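Local atomic coordinates of myosin-4 (Saccharomyces cerevisiae, PDB entry 4LL6), a protein that works as a class V-type motor in yeast mRNA localization, recruited through SHE3 to messages such as ASH1 mRNA, whose products become restricted to the bud and daughter cell. Residues D37-P42 with G89-S94; K178-L183 with L241-E246. The protein carries 1 engineered substitution. All blocks are in the same frame, centred on the assembly; numbering follows the deposited sequence.

How the interactions relate
Both interactions belong to the globular tail domain, an elongated all-helical structure that forms the C-terminal part of this motor protein. Interaction 1 comes first along the chain, joining the start of helix 41-55 to helix 85-96; interaction 2 follows it, pairing helix 173-192 with the end of helix 228-245. Their centres lie about 25 Å apart and their nearest atoms about 9 Å, so they do not touch. Helix 173-192 nevertheless links them: its segment 178-183 takes part in interaction 2, while Phe186, Val189 and Leu190 further along pack against Ile90 of helix 85-96. Helix 85-96 thus lies against both helix 41-55 and helix 173-192, and the latter against helix 228-245.

Interaction 1 of 2, residues D37-P42 with G89-S94; sequences DNVLGP and GIFWLS
Pro42 and Phe91 approach from opposite directions, the CG corner of the proline ring meeting CZ at the far end of the phenyl group at 3.4 Å. The same CG, together with CB, also reaches CZ3 of Trp92, whose side chain crosses that of Pro42 at about a right angle; CG lies 3.8 Å from CZ3. Pro42 is therefore set against two aromatic rings that already pack on each other, for Phe91 CE2 sits 3.5 Å above the plane of the Trp92 ring, over its centre. With CG anti to the backbone N (chi1 168°), Phe91 extends from helix 85-96 to the turn that starts the other helix. That turn is a type I beta turn from Asn38 to Gly41, closed by Gly41 N to Asn38 O, with Leu40 as N-cap of helix 41-55. Its backbone also meets the ring: Val39 O comes within 3.1 Å of Phe91 CE1, and the carbonyl oxygen is hydrogen-bonded by Asn95 ND2. Nearer the root of the ring, Val39 CG1 stands 4.2 Å from Phe91 CD1. Leu40 CD2 approaches Ser94 OG at 4.3 Å, a hydroxyl that is hydrogen-bonded with Phe193 O.

Interaction 2 of 2, residues K178-L183 with L241-E246; sequences KLFTFL and LVSWFE
Segment 178-183 of helix 173-192 and segment 241-245 of helix 228-245 run in nearly the same direction, their local axes 10.5 Å apart at closest approach and crossing at -27°, with Phe180 and Trp244 nearest in backbone register. Leu183 lies over one face of the Trp244 indole: its CB stands 3.3 Å from the centroid of the six-membered ring, almost on the ring normal, in a CH-pi contact. Leu183 CD2 lies 3.3 Å from Trp244 CE3 and 3.6 Å from Phe245 CE2. The two aromatic residues pack together as well, Trp244 CE3 resting above the centre of the Phe245 ring. With chi1 at -172°, Trp244 carries its indole away from its own backbone N and across to helix 173-192, where NE1 is hydrogen-bonded with Asn184 OD1. The contact joins helices 173-192 and 228-245 within the Dilute region of the all-helical globular tail, where helix 197-221 adds Phe204, edge-to-face with Trp244, and Leu208, against Leu241 and Phe245. Phe180 presents the edge of its ring to Trp244 CB, with Phe180 CE1 3.4 Å away; its ring and the five-membered ring of Trp244 are inclined by 30° with centroids 5.7 Å apart, too displaced for a full stack. A leucine in place of Trp244 would probably leave Asn184 OD1 without its indole partner and open a gap where the indole face meets Leu183 CB. Towards the start of both segments, Leu179 and Leu241 cross at about a right angle, CD2 of the former 4.0 Å from CD1 of the latter.

Interaction 1 of 2, residues D37-P42 with G89-S94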
loop_
_atom_site.group_PDB
_atom_site.type_symbol
_atom_site.label_atom_id
_atom_site.label_comp_id
_atom_site.label_asym_id
_atom_site.label_seq_id
_atom_site.Cartn_x
_atom_site.Cartn_y
_atom_site.Cartn_z
ATOM N N ASP A 37 -18.747 -3.432 17.067
ATOM C CA ASP A 37 -18.372 -4.831 17.237
ATOM C C ASP A 37 -17.121 -4.995 18.095
ATOM O O ASP A 37 -17.128 -4.700 19.290
ATOM C CB ASP A 37 -18.132 -5.485 15.875
ATOM C CG ASP A 37 -19.417 -5.794 15.138
ATOM O OD1 ASP A 37 -19.325 -6.321 14.011
ATOM O OD2 ASP A 37 -20.513 -5.520 15.674
ATOM N N ASN A 38 -16.055 -5.479 17.465
ATOM C CA ASN A 38 -14.768 -5.704 18.116
ATOM C C ASN A 38 -13.671 -4.951 17.368
ATOM O O ASN A 38 -12.679 -4.514 17.958
ATOM C CB ASN A 38 -14.418 -7.198 18.100
ATOM C CG ASN A 38 -15.126 -7.986 19.179
ATOM O OD1 ASN A 38 -15.027 -9.215 19.227
ATOM N ND2 ASN A 38 -15.841 -7.287 20.059
ATOM N N VAL A 39 -13.867 -4.818 16.060
ATOM C CA VAL A 39 -12.908 -4.165 15.175
ATOM C C VAL A 39 -12.195 -2.944 15.741
ATOM O O VAL A 39 -10.976 -2.923 15.846
ATOM C CB VAL A 39 -13.570 -3.734 13.865
ATOM C CG1 VAL A 39 -12.538 -3.761 12.746
ATOM C CG2 VAL A 39 -14.746 -4.634 13.553
ATOM N N LEU A 40 -12.957 -1.928 16.109
ATOM C CA LEU A 40 -12.361 -0.711 16.622
ATOM C C LEU A 40 -12.012 -0.721 18.106
ATOM O O LEU A 40 -11.857 0.329 18.713
ATOM C CB LEU A 40 -13.270 0.474 16.274
ATOM C CG LEU A 40 -13.460 0.631 14.759
ATOM C CD1 LEU A 40 -13.979 2.016 14.435
ATOM C CD2 LEU A 40 -12.114 0.407 14.043
ATOM N N GLY A 41 -11.865 -1.912 18.683
ATOM C CA GLY A 41 -11.531 -2.028 20.094
ATOM C C GLY A 41 -10.186 -1.423 20.442
ATOM O O GLY A 41 -10.085 -0.689 21.417
ATOM N N PRO A 42 -9.124 -1.721 19.676
ATOM C CA PRO A 42 -7.791 -1.172 19.945
ATOM C C PRO A 42 -7.786 0.362 19.996
ATOM O O PRO A 42 -7.362 0.947 21.001
ATOM C CB PRO A 42 -6.956 -1.716 18.788
ATOM C CG PRO A 42 -7.598 -3.038 18.535
ATOM C CD PRO A 42 -9.065 -2.682 18.561
ATOM N N GLY A 89 -3.305 -7.421 9.029
ATOM C CA GLY A 89 -2.784 -6.163 8.528
ATOM C C GLY A 89 -3.862 -5.095 8.390
ATOM O O GLY A 89 -3.630 -3.929 8.720
ATOM N N ILE A 90 -5.039 -5.494 7.900
ATOM C CA ILE A 90 -6.162 -4.580 7.716
ATOM C C ILE A 90 -6.725 -4.177 9.080
ATOM O O ILE A 90 -6.927 -2.991 9.356
ATOM C CB ILE A 90 -7.284 -5.238 6.863
ATOM C CG1 ILE A 90 -6.809 -5.422 5.422
ATOM C CG2 ILE A 90 -8.552 -4.392 6.898
ATOM C CD1 ILE A 90 -7.834 -6.107 4.531
ATOM N N PHE A 91 -6.954 -5.168 9.935
ATOM C CA PHE A 91 -7.491 -4.921 11.270
ATOM C C PHE A 91 -6.737 -3.804 11.972
ATOM O O PHE A 91 -7.319 -2.777 12.322
ATOM C CB PHE A 91 -7.413 -6.199 12.114
ATOM C CG PHE A 91 -7.677 -5.986 13.590
ATOM C CD1 PHE A 91 -8.930 -5.576 14.043
ATOM C CD2 PHE A 91 -6.672 -6.206 14.525
ATOM C CE1 PHE A 91 -9.175 -5.392 15.412
ATOM C CE2 PHE A 91 -6.906 -6.024 15.894
ATOM C CZ PHE A 91 -8.156 -5.619 16.334
ATOM N N TRP A 92 -5.439 -4.025 12.163
ATOM C CA TRP A 92 -4.547 -3.078 12.834
ATOM C C TRP A 92 -4.392 -1.702 12.183
ATOM O O TRP A 92 -4.412 -0.678 12.872
ATOM C CB TRP A 92 -3.171 -3.715 12.993
ATOM C CG TRP A 92 -3.145 -4.811 13.995
ATOM C CD1 TRP A 92 -2.794 -6.109 13.779
ATOM C CD2 TRP A 92 -3.439 -4.701 15.397
ATOM N NE1 TRP A 92 -2.847 -6.816 14.954
ATOM C CE2 TRP A 92 -3.241 -5.983 15.963
ATOM C CE3 TRP A 92 -3.850 -3.646 16.227
ATOM C CZ2 TRP A 92 -3.434 -6.240 17.324
ATOM C CZ3 TRP A 92 -4.043 -3.905 17.591
ATOM C CH2 TRP A 92 -3.834 -5.195 18.120
ATOM N N LEU A 93 -4.219 -1.690 10.863
ATOM C CA LEU A 93 -4.059 -0.451 10.111
ATOM C C LEU A 93 -5.350 0.351 10.156
ATOM O O LEU A 93 -5.316 1.582 10.119
ATOM C CB LEU A 93 -3.703 -0.747 8.655
ATOM C CG LEU A 93 -2.263 -1.193 8.404
ATOM C CD1 LEU A 93 -2.122 -1.707 6.988
ATOM C CD2 LEU A 93 -1.324 -0.031 8.656
ATOM N N SER A 94 -6.481 -0.355 10.219
ATOM C CA SER A 94 -7.773 0.298 10.281
ATOM C C SER A 94 -7.773 1.056 11.577
ATOM O O SER A 94 -8.128 2.246 11.613
ATOM C CB SER A 94 -8.917 -0.717 10.300
ATOM O OG SER A 94 -10.181 -0.070 10.204
#

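Interaction 2 of 2, residues K178-L183 with L241-E246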
loop_
_atom_site.group_PDB
_atom_site.type_symbol
_atom_site.label_atom_id
_atom_site.label_comp_id
_atom_site.label_asym_id
_atom_site.label_seq_id
_atom_site.Cartn_x
_atom_site.Cartn_y
_atom_site.Cartn_z
ATOM N N LYS A 178 -10.665 -16.712 -10.206
ATOM C CA LYS A 178 -10.035 -16.809 -8.895
ATOM C C LYS A 178 -9.500 -15.437 -8.432
ATOM O O LYS A 178 -9.604 -15.087 -7.254
ATOM C CB LYS A 178 -8.901 -17.832 -8.965
ATOM C CG LYS A 178 -8.182 -18.083 -7.661
ATOM C CD LYS A 178 -6.943 -18.935 -7.892
ATOM C CE LYS A 178 -6.101 -19.058 -6.628
ATOM N NZ LYS A 178 -4.834 -19.803 -6.886
ATOM N N LEU A 179 -8.930 -14.666 -9.362
ATOM C CA LEU A 179 -8.400 -13.337 -9.052
ATOM C C LEU A 179 -9.519 -12.429 -8.573
ATOM O O LEU A 179 -9.408 -11.804 -7.517
ATOM C CB LEU A 179 -7.752 -12.697 -10.281
ATOM C CG LEU A 179 -7.530 -11.187 -10.144
ATOM C CD1 LEU A 179 -6.411 -10.938 -9.145
ATOM C CD2 LEU A 179 -7.196 -10.566 -11.482
ATOM N N PHE A 180 -10.588 -12.343 -9.359
ATOM C CA PHE A 180 -11.726 -11.514 -8.991
ATOM C C PHE A 180 -12.297 -11.954 -7.641
ATOM O O PHE A 180 -12.761 -11.131 -6.854
ATOM C CB PHE A 180 -12.810 -11.573 -10.075
ATOM C CG PHE A 180 -12.381 -10.997 -11.388
ATOM C CD1 PHE A 180 -11.865 -9.708 -11.460
ATOM C CD2 PHE A 180 -12.481 -11.741 -12.553
ATOM C CE1 PHE A 180 -11.448 -9.159 -12.680
ATOM C CE2 PHE A 180 -12.070 -11.209 -13.778
ATOM C CZ PHE A 180 -11.550 -9.908 -13.840
ATOM N N THR A 181 -12.230 -13.249 -7.358
ATOM C CA THR A 181 -12.740 -13.762 -6.090
ATOM C C THR A 181 -11.789 -13.422 -4.930
ATOM O O THR A 181 -12.183 -13.399 -3.763
ATOM C CB THR A 181 -12.990 -15.297 -6.171
ATOM O OG1 THR A 181 -13.855 -15.576 -7.279
ATOM C CG2 THR A 181 -13.668 -15.801 -4.912
ATOM N N PHE A 182 -10.533 -13.150 -5.258
ATOM C CA PHE A 182 -9.557 -12.774 -4.249
ATOM C C PHE A 182 -9.789 -11.299 -3.940
ATOM O O PHE A 182 -9.792 -10.886 -2.787
ATOM C CB PHE A 182 -8.147 -12.955 -4.787
ATOM C CG PHE A 182 -7.119 -12.186 -4.024
ATOM C CD1 PHE A 182 -6.687 -12.625 -2.775
ATOM C CD2 PHE A 182 -6.619 -10.989 -4.531
ATOM C CE1 PHE A 182 -5.769 -11.879 -2.032
ATOM C CE2 PHE A 182 -5.705 -10.235 -3.804
ATOM C CZ PHE A 182 -5.278 -10.679 -2.550
ATOM N N LEU A 183 -9.979 -10.514 -4.996
ATOM C CA LEU A 183 -10.224 -9.083 -4.878
ATOM C C LEU A 183 -11.526 -8.813 -4.129
ATOM O O LEU A 183 -11.618 -7.844 -3.375
ATOM C CB LEU A 183 -10.285 -8.434 -6.268
ATOM C CG LEU A 183 -9.026 -7.765 -6.836
ATOM C CD1 LEU A 183 -7.792 -8.472 -6.324
ATOM C CD2 LEU A 183 -9.071 -7.764 -8.376
ATOM N N LEU A 241 -8.150 -7.572 -15.846
ATOM C CA LEU A 241 -7.837 -7.283 -14.448
ATOM C C LEU A 241 -8.270 -5.865 -14.038
ATOM O O LEU A 241 -8.821 -5.659 -12.962
ATOM C CB LEU A 241 -6.333 -7.485 -14.230
ATOM C CG LEU A 241 -5.640 -6.988 -12.963
ATOM C CD1 LEU A 241 -4.459 -7.903 -12.662
ATOM C CD2 LEU A 241 -5.192 -5.546 -13.140
ATOM N N VAL A 242 -8.028 -4.893 -14.909
ATOM C CA VAL A 242 -8.390 -3.519 -14.630
ATOM C C VAL A 242 -9.902 -3.320 -14.567
ATOM O O VAL A 242 -10.376 -2.397 -13.908
ATOM C CB VAL A 242 -7.785 -2.566 -15.690
ATOM C CG1 VAL A 242 -8.408 -1.191 -15.598
ATOM C CG2 VAL A 242 -6.297 -2.456 -15.479
ATOM N N SER A 243 -10.660 -4.190 -15.229
ATOM C CA SER A 243 -12.112 -4.064 -15.237
ATOM C C SER A 243 -12.668 -4.099 -13.818
ATOM O O SER A 243 -13.512 -3.275 -13.462
ATOM C CB SER A 243 -12.762 -5.164 -16.093
ATOM O OG SER A 243 -12.814 -6.391 -15.395
ATOM N N TRP A 244 -12.192 -5.037 -13.001
ATOM C CA TRP A 244 -12.655 -5.140 -11.614
ATOM C C TRP A 244 -12.448 -3.852 -10.817
ATOM O O TRP A 244 -13.263 -3.509 -9.967
ATOM C CB TRP A 244 -11.936 -6.264 -10.887
ATOM C CG TRP A 244 -12.504 -6.537 -9.525
ATOM C CD1 TRP A 244 -13.573 -7.336 -9.226
ATOM C CD2 TRP A 244 -12.065 -5.976 -8.283
ATOM N NE1 TRP A 244 -13.828 -7.308 -7.877
ATOM C CE2 TRP A 244 -12.918 -6.481 -7.273
ATOM C CE3 TRP A 244 -11.036 -5.096 -7.925
ATOM C CZ2 TRP A 244 -12.772 -6.136 -5.926
ATOM C CZ3 TRP A 244 -10.890 -4.751 -6.583
ATOM C CH2 TRP A 244 -11.758 -5.273 -5.599
ATOM N N PHE A 245 -11.353 -3.148 -11.094
ATOM C CA PHE A 245 -11.017 -1.901 -10.408
ATOM C C PHE A 245 -11.746 -0.679 -10.978
ATOM O O PHE A 245 -12.117 0.223 -10.237
ATOM C CB PHE A 245 -9.497 -1.664 -10.475
ATOM C CG PHE A 245 -8.686 -2.658 -9.676
ATOM C CD1 PHE A 245 -8.425 -2.443 -8.328
ATOM C CD2 PHE A 245 -8.222 -3.830 -10.262
ATOM C CE1 PHE A 245 -7.719 -3.381 -7.582
ATOM C CE2 PHE A 245 -7.520 -4.769 -9.522
ATOM C CZ PHE A 245 -7.270 -4.547 -8.184
ATOM N N GLU A 246 -11.944 -0.659 -12.293
ATOM C CA GLU A 246 -12.607 0.448 -12.999
ATOM C C GLU A 246 -13.792 1.118 -12.299
ATOM O O GLU A 246 -13.808 2.345 -12.122
ATOM C CB GLU A 246 -13.088 -0.021 -14.378
ATOM C CG GLU A 246 -12.036 -0.051 -15.472
ATOM C CD GLU A 246 -12.206 1.084 -16.461
ATOM O OE1 GLU A 246 -12.049 2.256 -16.047
ATOM O OE2 GLU A 246 -12.503 0.803 -17.646
#